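Local coordinates for protein trehalose-6-phosphate phosphatase (PDB 5DXF) that belongs to glycosyltransferase family 20 and has the two-domain GT-B architecture of its clan, at residues Pro361-Thr366 against Asp487-Ser492; Lys349-Glu354 against Trp476-Val481; Arg393-Tyr398 against Thr404-Tyr409; Asp426-Thr431 against Leu442-Cys447. All coordinates share one frame; numbering follows the deposited sequence.

Contact 1 of 4, residues Pro361-Thr366 against Asp487-Ser492; sequences PEWRET and DALMLS
The indole of Trp363 carries Leu489 on one face. Leu489 CD1 stands almost straight above the six-membered ring, 3.6 Å from its centroid and 6° off the ring normal, a CH-pi contact. Leu489 CB touches the same ring at its far end, 3.6 Å from Trp363 CZ2. The sulfur of Met490 comes in at the ring edge, making a Met-aromatic contact, with Met490 SD 5.1 Å from the six-ring centroid. The methyl follows more obliquely, Met490 CE lying 3.5 Å from Trp363 CZ2. A bend at chi2 (-51°) turns the thioether of Met490 back to the indole, although its CB does not point straight at it. The same methyl reaches the carboxylate of Glu362, with OE1 3.7 Å from Met490 CE. Phe356 of helix 346-359 also meets the indole, the ring planes at about 40°.

The second flat group, the guanidinium of Arg364, has Pro361 CA on one face; its NE and NH2 are bound by the carbonyl oxygens of Leu357 and Asp358. In the C-terminal Rossmann-like domain of the GT-B fold, the contact packs the loop between helix 346-359 and strand 367-374 against the last turn of helix 478-489 and Met490 just beyond.

No hydrogen bond joins the two segments, so their cohesion comes from dispersion between indole, branched aliphatic chain and thioether. The polar corner of the indole is served separately: Trp363 NE1 donates to Asn486 OD1, and this bond should fix the rotation of the ring that Leu489 covers.

Contact 2 of 4, residues Lys349-Glu354 against Trp476-Val481; sequences KLEGFE and WDSVGV
Glu351 is the first residue of 349-354 to meet the other helix. It does so with the root of its side chain, CB lying 3.7 Å from Ser478 OG, while the carboxylate at the end of the extended chain stays near the same serine, Glu351 OE2 being 4.1 Å from Ser478 OG.

Gly352 follows and forms the centre of the contact. With no side chain of its own, it lets the backbones come within 4.1 Å, measured from Gly352 CA to Ser478 CA. The first turn of helix 478-489 then settles on this bare patch: Ser478 O is 3.7 Å from Gly352 CA, and Ser478 CB touches both the N and the CA of the glycine. From one turn further on, Val481 reaches in. Its CG1 lies anti to the backbone N (chi1 167°), which directs that methyl to Gly352 CA at 3.8 Å. The turn is held internally by Val481 N, which donates to Asp477 O at 2.9 Å; Asp477 occupies the N-cap position.

Phe353 turns away from this interface, its side chain packing on Val367 and Leu369 of strand 367-374, and Glu354 packs on Ile394. In this C-terminal Rossmann-like domain of the GT-B fold, helix 346-359 is therefore sandwiched between the sheet and helix 478-489.

No hydrogen bond crosses between the segments. Ser478 and Val481 pack directly on the bare CA of Gly352, and the cohesion is van der Waals contact.

Contact 3 of 4, residues Arg393-Tyr398 against Thr404-Tyr409; sequences RINSKY and TPVLHY
Within the beta-alpha-beta unit of strand 367-374, helix 381-398 and strand 406-409, Asn395 of the helix grips the backbone of Val406 at the start of the last strand. Its carboxamide uses both ends on this one residue. Val406 N donates to Asn395 OD1 at 2.9 Å, lying in the carbonyl plane on a lone pair, with a C=O...N angle of 142°. In return Asn395 ND2 donates to Val406 O at 3.2 Å, again in the carbonyl plane and on a lone pair, although the acceptor is tilted 16° out of the plane of the asparagine amide.

Strand 406-409 is an edge strand of its three-stranded parallel sheet. Pro405, Leu407 and Tyr409 bond through their backbones to strand 367-374, whereas Val406 offers its N-H and C=O to the helix residue, so that a side chain meets the strand where it has no neighbour in that sheet.

Apolar packing flanks the amide. Ile394 CG2, anti to its own N, touches Pro405 CB and Val406 CG2, each at 4.0 Å; the isoleucine and valine side chains cross at about a right angle. Thr404 CG2 rests beside the amide, 3.8 Å from Asn395 ND2. At the last turn of the helix, Tyr398 CB lies 4.0 Å from Pro405 CG, while its ring leads off towards Leu357 and Arg364.

Contact 4 of 4, residues Asp426-Thr431 against Leu442-Cys447; sequences DLALIT and LEFVIC
Ala428 and Phe444 meet methyl to ring face. The alanine CB lies over the face of the phenyl ring in a CH-pi contact, 5° off the ring normal. Both CB atoms point into the interface. The phenyl group is carried forward from the helix because Phe444 CG lies anti to the backbone N (chi1 168°), and the ring then lies flat against the strand residue.

The backbone just ahead of Ala428 adds a smaller touch: Leu427 C is 4.1 Å from Phe444 CZ, approached obliquely, while the CB of Leu427 points away from the helix. The aromatic ring spans the gap between the two backbones, whose nearest CA atoms, those of Ala428 and Phe444, are 7.3 Å apart. All of these residues are buried; the side-chain contact is apolar, and no hydrogen bond crosses between the segments.

Strand 428-430, helix 439-447 and strand 455-458 form a beta-alpha-beta unit, and Leu455 touches both Ala428 and Phe444. Ala428 and Ile430 bond through their backbones to Ile456, whereas Asp426 and Leu427 bond to strand 332-339. Farther round the helix, Val445 packs on helix 493-509 and Ile446 on helix 303-311.

From the N terminus, helix 346-359 first supplies 349-354, and the loop after it supplies 361-366. Both wait more than a hundred residues for partners at the two ends of helix 478-489, so the long loops closed by contacts 2 and 1 cross. Nested inside both are two short local closures in series, contact 3 and then contact 4, each joining a helix to an edge strand of a parallel sheet. Contact 2 touches both, through Phe353 on Val406 of contact 3 and Lys349 against Leu429 and Thr431 of contact 4. Contact 1 meets contact 3 where Arg364 packs on Tyr398. Contacts 1 and 2 fasten helix 346-359 and its following loop to helix 478-489.

Contact 1 of 4, residues Pro361-Thr366 against Asp487-Ser492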
# COMPACT_ATOMS: atom_id res chain seq x y z
N PRO A 361 -32.19 13.00 8.23
CA PRO A 361 -32.35 14.46 8.11
C PRO A 361 -31.61 15.21 9.21
O PRO A 361 -31.28 16.38 9.05
CB PRO A 361 -33.86 14.66 8.23
CG PRO A 361 -34.46 13.33 7.93
CD PRO A 361 -33.48 12.32 8.43
N GLU A 362 -31.37 14.52 10.32
CA GLU A 362 -30.68 15.09 11.47
C GLU A 362 -29.24 15.47 11.15
O GLU A 362 -28.69 16.42 11.71
CB GLU A 362 -30.70 14.10 12.63
CG GLU A 362 -30.43 12.67 12.19
CD GLU A 362 -30.34 11.69 13.35
OE1 GLU A 362 -29.98 12.12 14.46
OE2 GLU A 362 -30.64 10.50 13.14
N TRP A 363 -28.62 14.73 10.24
CA TRP A 363 -27.21 14.91 9.92
C TRP A 363 -26.99 15.77 8.68
O TRP A 363 -25.85 16.10 8.34
CB TRP A 363 -26.52 13.56 9.76
CG TRP A 363 -26.39 12.81 11.05
CD1 TRP A 363 -27.13 11.74 11.46
CD2 TRP A 363 -25.47 13.09 12.11
NE1 TRP A 363 -26.72 11.33 12.70
CE2 TRP A 363 -25.71 12.14 13.13
CE3 TRP A 363 -24.47 14.04 12.30
CZ2 TRP A 363 -24.97 12.11 14.31
CZ3 TRP A 363 -23.74 14.01 13.48
CH2 TRP A 363 -24.00 13.06 14.47
N ARG A 364 -28.07 16.12 7.99
CA ARG A 364 -27.98 17.08 6.90
C ARG A 364 -27.54 18.42 7.48
O ARG A 364 -27.81 18.71 8.64
CB ARG A 364 -29.32 17.19 6.17
CG ARG A 364 -29.79 15.88 5.56
CD ARG A 364 -31.21 15.96 5.03
NE ARG A 364 -31.73 14.63 4.70
CZ ARG A 364 -32.97 14.37 4.32
NH1 ARG A 364 -33.85 15.36 4.21
NH2 ARG A 364 -33.35 13.13 4.06
N GLU A 365 -26.84 19.20 6.66
CA GLU A 365 -26.25 20.50 7.04
C GLU A 365 -25.07 20.39 8.01
O GLU A 365 -24.32 21.35 8.18
CB GLU A 365 -27.31 21.42 7.66
CG GLU A 365 -28.42 21.85 6.72
CD GLU A 365 -29.43 22.75 7.41
OE1 GLU A 365 -30.03 22.32 8.41
OE2 GLU A 365 -29.61 23.90 6.95
N THR A 366 -24.90 19.23 8.64
CA THR A 366 -23.91 19.11 9.71
C THR A 366 -22.77 18.13 9.42
O THR A 366 -21.77 18.11 10.15
CB THR A 366 -24.58 18.68 11.03
OG1 THR A 366 -25.48 17.60 10.78
CG2 THR A 366 -25.35 19.84 11.64
N ASP A 487 -24.45 5.04 13.41
CA ASP A 487 -24.11 4.39 14.67
C ASP A 487 -22.79 4.90 15.25
O ASP A 487 -22.67 5.11 16.46
CB ASP A 487 -24.02 2.87 14.48
CG ASP A 487 -25.38 2.22 14.41
OD1 ASP A 487 -26.40 2.94 14.33
OD2 ASP A 487 -25.44 0.97 14.41
N ALA A 488 -21.80 5.08 14.38
CA ALA A 488 -20.47 5.50 14.80
C ALA A 488 -20.46 6.95 15.25
O ALA A 488 -19.75 7.32 16.18
CB ALA A 488 -19.47 5.29 13.68
N LEU A 489 -21.26 7.78 14.58
CA LEU A 489 -21.36 9.18 14.96
C LEU A 489 -22.05 9.35 16.31
O LEU A 489 -21.82 10.32 17.03
CB LEU A 489 -22.10 9.99 13.90
CG LEU A 489 -21.36 10.21 12.58
CD1 LEU A 489 -22.14 11.17 11.70
CD2 LEU A 489 -19.96 10.73 12.83
N MET A 490 -22.91 8.39 16.66
CA MET A 490 -23.69 8.47 17.89
C MET A 490 -23.12 7.65 19.04
O MET A 490 -23.79 7.46 20.06
CB MET A 490 -25.14 8.04 17.62
CG MET A 490 -25.97 9.06 16.87
SD MET A 490 -25.89 10.69 17.63
CE MET A 490 -27.31 11.48 16.88
N LEU A 491 -21.90 7.16 18.87
CA LEU A 491 -21.24 6.38 19.91
C LEU A 491 -21.08 7.19 21.19
O LEU A 491 -20.80 8.39 21.15
CB LEU A 491 -19.87 5.89 19.44
CG LEU A 491 -19.84 4.72 18.46
CD1 LEU A 491 -18.40 4.36 18.13
CD2 LEU A 491 -20.57 3.53 19.05
N SER A 492 -21.27 6.53 22.34
CA SER A 492 -21.03 7.18 23.62
C SER A 492 -19.54 7.43 23.77
O SER A 492 -18.73 6.81 23.09
CB SER A 492 -21.56 6.33 24.77
OG SER A 492 -20.75 5.19 24.99

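Contact 2 of 4, residues Lys349-Glu354 against Trp476-Val481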
# COMPACT_ATOMS: atom_id res chain seq x y z
N LYS A 349 -18.01 4.37 -0.97
CA LYS A 349 -18.02 5.33 0.12
C LYS A 349 -19.01 6.46 -0.15
O LYS A 349 -19.79 6.84 0.72
CB LYS A 349 -16.61 5.91 0.33
CG LYS A 349 -16.51 6.88 1.50
CD LYS A 349 -15.13 7.54 1.55
CE LYS A 349 -14.02 6.50 1.50
NZ LYS A 349 -12.68 7.12 1.69
N LEU A 350 -18.98 6.97 -1.37
CA LEU A 350 -19.86 8.07 -1.76
C LEU A 350 -21.32 7.64 -1.84
O LEU A 350 -22.22 8.40 -1.49
CB LEU A 350 -19.42 8.65 -3.11
CG LEU A 350 -18.03 9.28 -3.12
CD1 LEU A 350 -17.67 9.76 -4.51
CD2 LEU A 350 -17.94 10.42 -2.11
N GLU A 351 -21.56 6.41 -2.30
CA GLU A 351 -22.91 5.88 -2.37
C GLU A 351 -23.48 5.68 -0.96
O GLU A 351 -24.61 6.09 -0.67
CB GLU A 351 -22.94 4.57 -3.15
CG GLU A 351 -23.01 4.77 -4.66
CD GLU A 351 -22.57 3.55 -5.44
OE1 GLU A 351 -22.68 3.58 -6.69
OE2 GLU A 351 -22.10 2.58 -4.82
N GLY A 352 -22.68 5.07 -0.09
CA GLY A 352 -23.06 4.90 1.30
C GLY A 352 -23.32 6.23 1.98
O GLY A 352 -24.24 6.36 2.79
N PHE A 353 -22.51 7.23 1.65
CA PHE A 353 -22.65 8.57 2.22
C PHE A 353 -23.94 9.22 1.76
O PHE A 353 -24.64 9.86 2.55
CB PHE A 353 -21.46 9.45 1.86
CG PHE A 353 -21.55 10.85 2.41
CD1 PHE A 353 -21.85 11.06 3.74
CD2 PHE A 353 -21.31 11.94 1.59
CE1 PHE A 353 -21.93 12.35 4.25
CE2 PHE A 353 -21.38 13.23 2.09
CZ PHE A 353 -21.70 13.43 3.42
N GLU A 354 -24.25 9.07 0.48
CA GLU A 354 -25.49 9.59 -0.06
C GLU A 354 -26.69 8.95 0.62
O GLU A 354 -27.60 9.66 1.07
CB GLU A 354 -25.57 9.36 -1.57
CG GLU A 354 -26.89 9.81 -2.17
CD GLU A 354 -26.93 9.62 -3.66
OE1 GLU A 354 -26.08 8.88 -4.20
OE2 GLU A 354 -27.81 10.23 -4.32
N TRP A 476 -20.09 -2.75 -0.28
CA TRP A 476 -21.08 -2.93 -1.32
C TRP A 476 -22.49 -2.66 -0.79
O TRP A 476 -23.37 -2.23 -1.52
CB TRP A 476 -21.00 -4.34 -1.91
CG TRP A 476 -19.65 -4.67 -2.47
CD1 TRP A 476 -18.68 -5.41 -1.87
CD2 TRP A 476 -19.13 -4.25 -3.73
NE1 TRP A 476 -17.58 -5.49 -2.69
CE2 TRP A 476 -17.83 -4.79 -3.84
CE3 TRP A 476 -19.63 -3.49 -4.79
CZ2 TRP A 476 -17.03 -4.58 -4.96
CZ3 TRP A 476 -18.83 -3.28 -5.90
CH2 TRP A 476 -17.54 -3.83 -5.98
N ASP A 477 -22.68 -2.92 0.50
CA ASP A 477 -23.95 -2.66 1.15
C ASP A 477 -24.02 -1.20 1.60
O ASP A 477 -23.61 -0.86 2.71
CB ASP A 477 -24.15 -3.60 2.34
CG ASP A 477 -25.57 -3.56 2.88
OD1 ASP A 477 -25.82 -4.17 3.94
OD2 ASP A 477 -26.43 -2.92 2.25
N SER A 478 -24.48 -0.34 0.71
CA SER A 478 -24.53 1.08 0.97
C SER A 478 -25.46 1.46 2.10
O SER A 478 -25.15 2.33 2.90
CB SER A 478 -24.90 1.82 -0.31
OG SER A 478 -23.99 1.50 -1.33
N VAL A 479 -26.60 0.80 2.15
CA VAL A 479 -27.57 1.07 3.19
C VAL A 479 -26.97 0.71 4.54
O VAL A 479 -27.18 1.40 5.52
CB VAL A 479 -28.88 0.32 2.91
CG1 VAL A 479 -28.60 -1.06 2.37
CG2 VAL A 479 -29.76 0.28 4.14
N GLY A 480 -26.22 -0.38 4.59
CA GLY A 480 -25.49 -0.78 5.77
C GLY A 480 -24.41 0.19 6.18
O GLY A 480 -24.24 0.47 7.35
N VAL A 481 -23.69 0.70 5.20
CA VAL A 481 -22.67 1.73 5.40
C VAL A 481 -23.29 2.97 6.06
O VAL A 481 -22.73 3.54 6.99
CB VAL A 481 -22.00 2.14 4.07
CG1 VAL A 481 -21.19 3.42 4.24
CG2 VAL A 481 -21.12 1.01 3.55

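Contact 3 of 4, residues Arg393-Tyr398 against Thr404-Tyr409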
# COMPACT_ATOMS: atom_id res chain seq x y z
N ARG A 393 -23.81 14.99 -7.61
CA ARG A 393 -25.19 14.68 -7.24
C ARG A 393 -25.47 14.98 -5.77
O ARG A 393 -26.47 15.63 -5.44
CB ARG A 393 -25.51 13.22 -7.54
CG ARG A 393 -27.00 12.93 -7.74
CD ARG A 393 -27.30 11.45 -7.50
NE ARG A 393 -26.29 10.59 -8.12
CZ ARG A 393 -25.94 9.40 -7.65
NH1 ARG A 393 -26.51 8.91 -6.56
NH2 ARG A 393 -25.01 8.69 -8.28
N ILE A 394 -24.58 14.52 -4.90
CA ILE A 394 -24.71 14.74 -3.46
C ILE A 394 -24.66 16.22 -3.11
O ILE A 394 -25.49 16.71 -2.34
CB ILE A 394 -23.60 14.00 -2.67
CG1 ILE A 394 -23.70 12.49 -2.90
CG2 ILE A 394 -23.70 14.31 -1.19
CD1 ILE A 394 -22.64 11.70 -2.17
N ASN A 395 -23.70 16.94 -3.68
CA ASN A 395 -23.59 18.37 -3.43
C ASN A 395 -24.76 19.16 -4.00
O ASN A 395 -25.16 20.18 -3.45
CB ASN A 395 -22.27 18.92 -3.98
CG ASN A 395 -21.06 18.41 -3.22
OD1 ASN A 395 -21.19 17.93 -2.09
ND2 ASN A 395 -19.89 18.53 -3.82
N SER A 396 -25.30 18.69 -5.12
CA SER A 396 -26.48 19.33 -5.70
C SER A 396 -27.70 19.12 -4.82
O SER A 396 -28.52 20.02 -4.66
CB SER A 396 -26.75 18.79 -7.11
OG SER A 396 -28.03 19.18 -7.56
N LYS A 397 -27.82 17.92 -4.25
CA LYS A 397 -29.01 17.57 -3.49
C LYS A 397 -29.00 18.15 -2.07
O LYS A 397 -30.02 18.67 -1.62
CB LYS A 397 -29.17 16.05 -3.42
CG LYS A 397 -30.41 15.61 -2.65
CD LYS A 397 -30.85 14.21 -3.03
CE LYS A 397 -32.17 13.87 -2.36
NZ LYS A 397 -32.72 12.57 -2.85
N TYR A 398 -27.87 18.07 -1.39
CA TYR A 398 -27.82 18.44 0.02
C TYR A 398 -26.95 19.66 0.32
O TYR A 398 -26.87 20.11 1.46
CB TYR A 398 -27.34 17.26 0.86
CG TYR A 398 -28.27 16.08 0.81
CD1 TYR A 398 -29.49 16.12 1.48
CD2 TYR A 398 -27.95 14.94 0.09
CE1 TYR A 398 -30.36 15.05 1.43
CE2 TYR A 398 -28.81 13.87 0.04
CZ TYR A 398 -30.01 13.92 0.71
OH TYR A 398 -30.87 12.86 0.66
N THR A 404 -21.08 22.54 1.98
CA THR A 404 -20.76 21.58 0.92
C THR A 404 -20.44 20.22 1.53
O THR A 404 -19.38 20.04 2.14
CB THR A 404 -19.57 22.06 0.06
OG1 THR A 404 -19.89 23.33 -0.54
CG2 THR A 404 -19.26 21.05 -1.03
N PRO A 405 -21.36 19.26 1.37
CA PRO A 405 -21.28 17.91 1.94
C PRO A 405 -20.01 17.15 1.57
O PRO A 405 -19.38 16.56 2.45
CB PRO A 405 -22.51 17.21 1.35
CG PRO A 405 -23.46 18.31 1.06
CD PRO A 405 -22.60 19.46 0.61
N VAL A 406 -19.64 17.16 0.29
CA VAL A 406 -18.43 16.47 -0.15
C VAL A 406 -17.36 17.43 -0.67
O VAL A 406 -17.61 18.21 -1.59
CB VAL A 406 -18.72 15.43 -1.24
CG1 VAL A 406 -17.44 14.72 -1.65
CG2 VAL A 406 -19.75 14.43 -0.76
N LEU A 407 -16.18 17.37 -0.07
CA LEU A 407 -15.04 18.14 -0.56
C LEU A 407 -14.02 17.19 -1.17
O LEU A 407 -13.53 16.27 -0.51
CB LEU A 407 -14.41 18.96 0.58
CG LEU A 407 -15.29 20.10 1.10
CD1 LEU A 407 -14.74 20.70 2.38
CD2 LEU A 407 -15.46 21.17 0.03
N HIS A 408 -13.70 17.42 -2.45
CA HIS A 408 -12.80 16.54 -3.18
C HIS A 408 -11.53 17.27 -3.62
O HIS A 408 -11.57 18.15 -4.48
CB HIS A 408 -13.51 15.95 -4.40
CG HIS A 408 -12.76 14.83 -5.05
ND1 HIS A 408 -13.14 14.29 -6.26
CD2 HIS A 408 -11.67 14.14 -4.66
CE1 HIS A 408 -12.31 13.32 -6.59
NE2 HIS A 408 -11.40 13.21 -5.64
N TYR A 409 -10.41 16.88 -3.04
CA TYR A 409 -9.12 17.45 -3.39
C TYR A 409 -8.29 16.43 -4.16
O TYR A 409 -7.99 15.36 -3.64
CB TYR A 409 -8.36 17.91 -2.14
CG TYR A 409 -9.13 18.88 -1.28
CD1 TYR A 409 -9.13 20.24 -1.56
CD2 TYR A 409 -9.85 18.45 -0.18
CE1 TYR A 409 -9.83 21.14 -0.77
CE2 TYR A 409 -10.55 19.33 0.62
CZ TYR A 409 -10.54 20.67 0.31
OH TYR A 409 -11.24 21.55 1.10

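Contact 4 of 4, residues Asp426-Thr431 against Leu442-Cys447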
# COMPACT_ATOMS: atom_id res chain seq x y z
N ASP A 426 -13.66 13.51 12.75
CA ASP A 426 -14.58 12.90 13.68
C ASP A 426 -14.91 11.48 13.23
O ASP A 426 -15.48 10.70 13.97
CB ASP A 426 -15.86 13.74 13.79
CG ASP A 426 -15.59 15.14 14.30
OD1 ASP A 426 -15.26 15.30 15.50
OD2 ASP A 426 -15.73 16.09 13.51
N LEU A 427 -14.54 11.16 12.00
CA LEU A 427 -14.76 9.83 11.44
C LEU A 427 -13.70 9.47 10.41
O LEU A 427 -13.17 10.33 9.74
CB LEU A 427 -16.13 9.75 10.79
CG LEU A 427 -16.87 8.42 10.82
CD1 LEU A 427 -17.80 8.30 9.64
CD2 LEU A 427 -15.91 7.25 10.84
N ALA A 428 -13.42 8.20 10.29
CA ALA A 428 -12.61 7.70 9.21
C ALA A 428 -13.42 6.61 8.57
O ALA A 428 -14.02 5.81 9.25
CB ALA A 428 -11.31 7.15 9.74
N LEU A 429 -13.47 6.59 7.25
CA LEU A 429 -14.22 5.56 6.53
C LEU A 429 -13.34 4.92 5.45
O LEU A 429 -12.94 5.57 4.49
CB LEU A 429 -15.50 6.13 5.91
CG LEU A 429 -16.46 5.17 5.21
CD1 LEU A 429 -16.69 3.92 6.06
CD2 LEU A 429 -17.79 5.86 4.90
N ILE A 430 -13.05 3.63 5.63
CA ILE A 430 -12.29 2.88 4.63
C ILE A 430 -13.21 1.86 3.96
O ILE A 430 -13.77 1.00 4.64
CB ILE A 430 -11.07 2.17 5.25
CG1 ILE A 430 -10.23 3.16 6.06
CG2 ILE A 430 -10.24 1.48 4.18
CD1 ILE A 430 -9.80 4.38 5.27
N THR A 431 -13.36 1.96 2.64
CA THR A 431 -14.32 1.15 1.90
C THR A 431 -13.64 0.34 0.79
O THR A 431 -14.28 -0.04 -0.19
CB THR A 431 -15.41 2.03 1.27
OG1 THR A 431 -14.80 3.09 0.52
CG2 THR A 431 -16.29 2.63 2.34
N LEU A 442 -4.46 2.89 9.85
CA LEU A 442 -3.49 2.81 10.94
C LEU A 442 -3.03 4.21 11.37
O LEU A 442 -3.05 4.55 12.56
CB LEU A 442 -2.29 1.97 10.51
CG LEU A 442 -2.59 0.59 9.91
CD1 LEU A 442 -1.31 -0.05 9.37
CD2 LEU A 442 -3.25 -0.31 10.94
N GLU A 443 -2.61 5.01 10.39
CA GLU A 443 -2.21 6.39 10.64
C GLU A 443 -3.32 7.18 11.35
O GLU A 443 -3.05 7.95 12.28
CB GLU A 443 -1.83 7.09 9.34
CG GLU A 443 -0.37 6.89 8.94
CD GLU A 443 -0.12 7.12 7.47
OE1 GLU A 443 1.06 7.13 7.06
OE2 GLU A 443 -1.11 7.29 6.71
N PHE A 444 -4.55 6.98 10.91
CA PHE A 444 -5.71 7.61 11.53
C PHE A 444 -5.85 7.21 12.99
O PHE A 444 -6.09 8.05 13.87
CB PHE A 444 -6.99 7.25 10.76
CG PHE A 444 -8.26 7.61 11.49
CD1 PHE A 444 -8.76 8.90 11.43
CD2 PHE A 444 -8.96 6.65 12.21
CE1 PHE A 444 -9.94 9.23 12.09
CE2 PHE A 444 -10.13 6.97 12.87
CZ PHE A 444 -10.62 8.27 12.81
N VAL A 445 -5.71 5.91 13.26
CA VAL A 445 -5.82 5.40 14.62
C VAL A 445 -4.75 6.04 15.51
O VAL A 445 -5.04 6.43 16.64
CB VAL A 445 -5.69 3.86 14.68
CG1 VAL A 445 -5.58 3.38 16.11
CG2 VAL A 445 -6.88 3.20 14.00
N ILE A 446 -3.53 6.18 14.99
CA ILE A 446 -2.50 6.90 15.73
C ILE A 446 -2.92 8.34 16.01
O ILE A 446 -2.79 8.84 17.13
CB ILE A 446 -1.14 6.92 14.98
CG1 ILE A 446 -0.54 5.52 14.88
CG2 ILE A 446 -0.17 7.86 15.69
CD1 ILE A 446 0.82 5.52 14.24
N CYS A 447 -3.44 8.99 14.97
CA CYS A 447 -3.83 10.40 15.06
C CYS A 447 -5.02 10.64 15.97
O CYS A 447 -5.31 11.78 16.33
CB CYS A 447 -4.14 10.95 13.66
SG CYS A 447 -2.70 11.18 12.60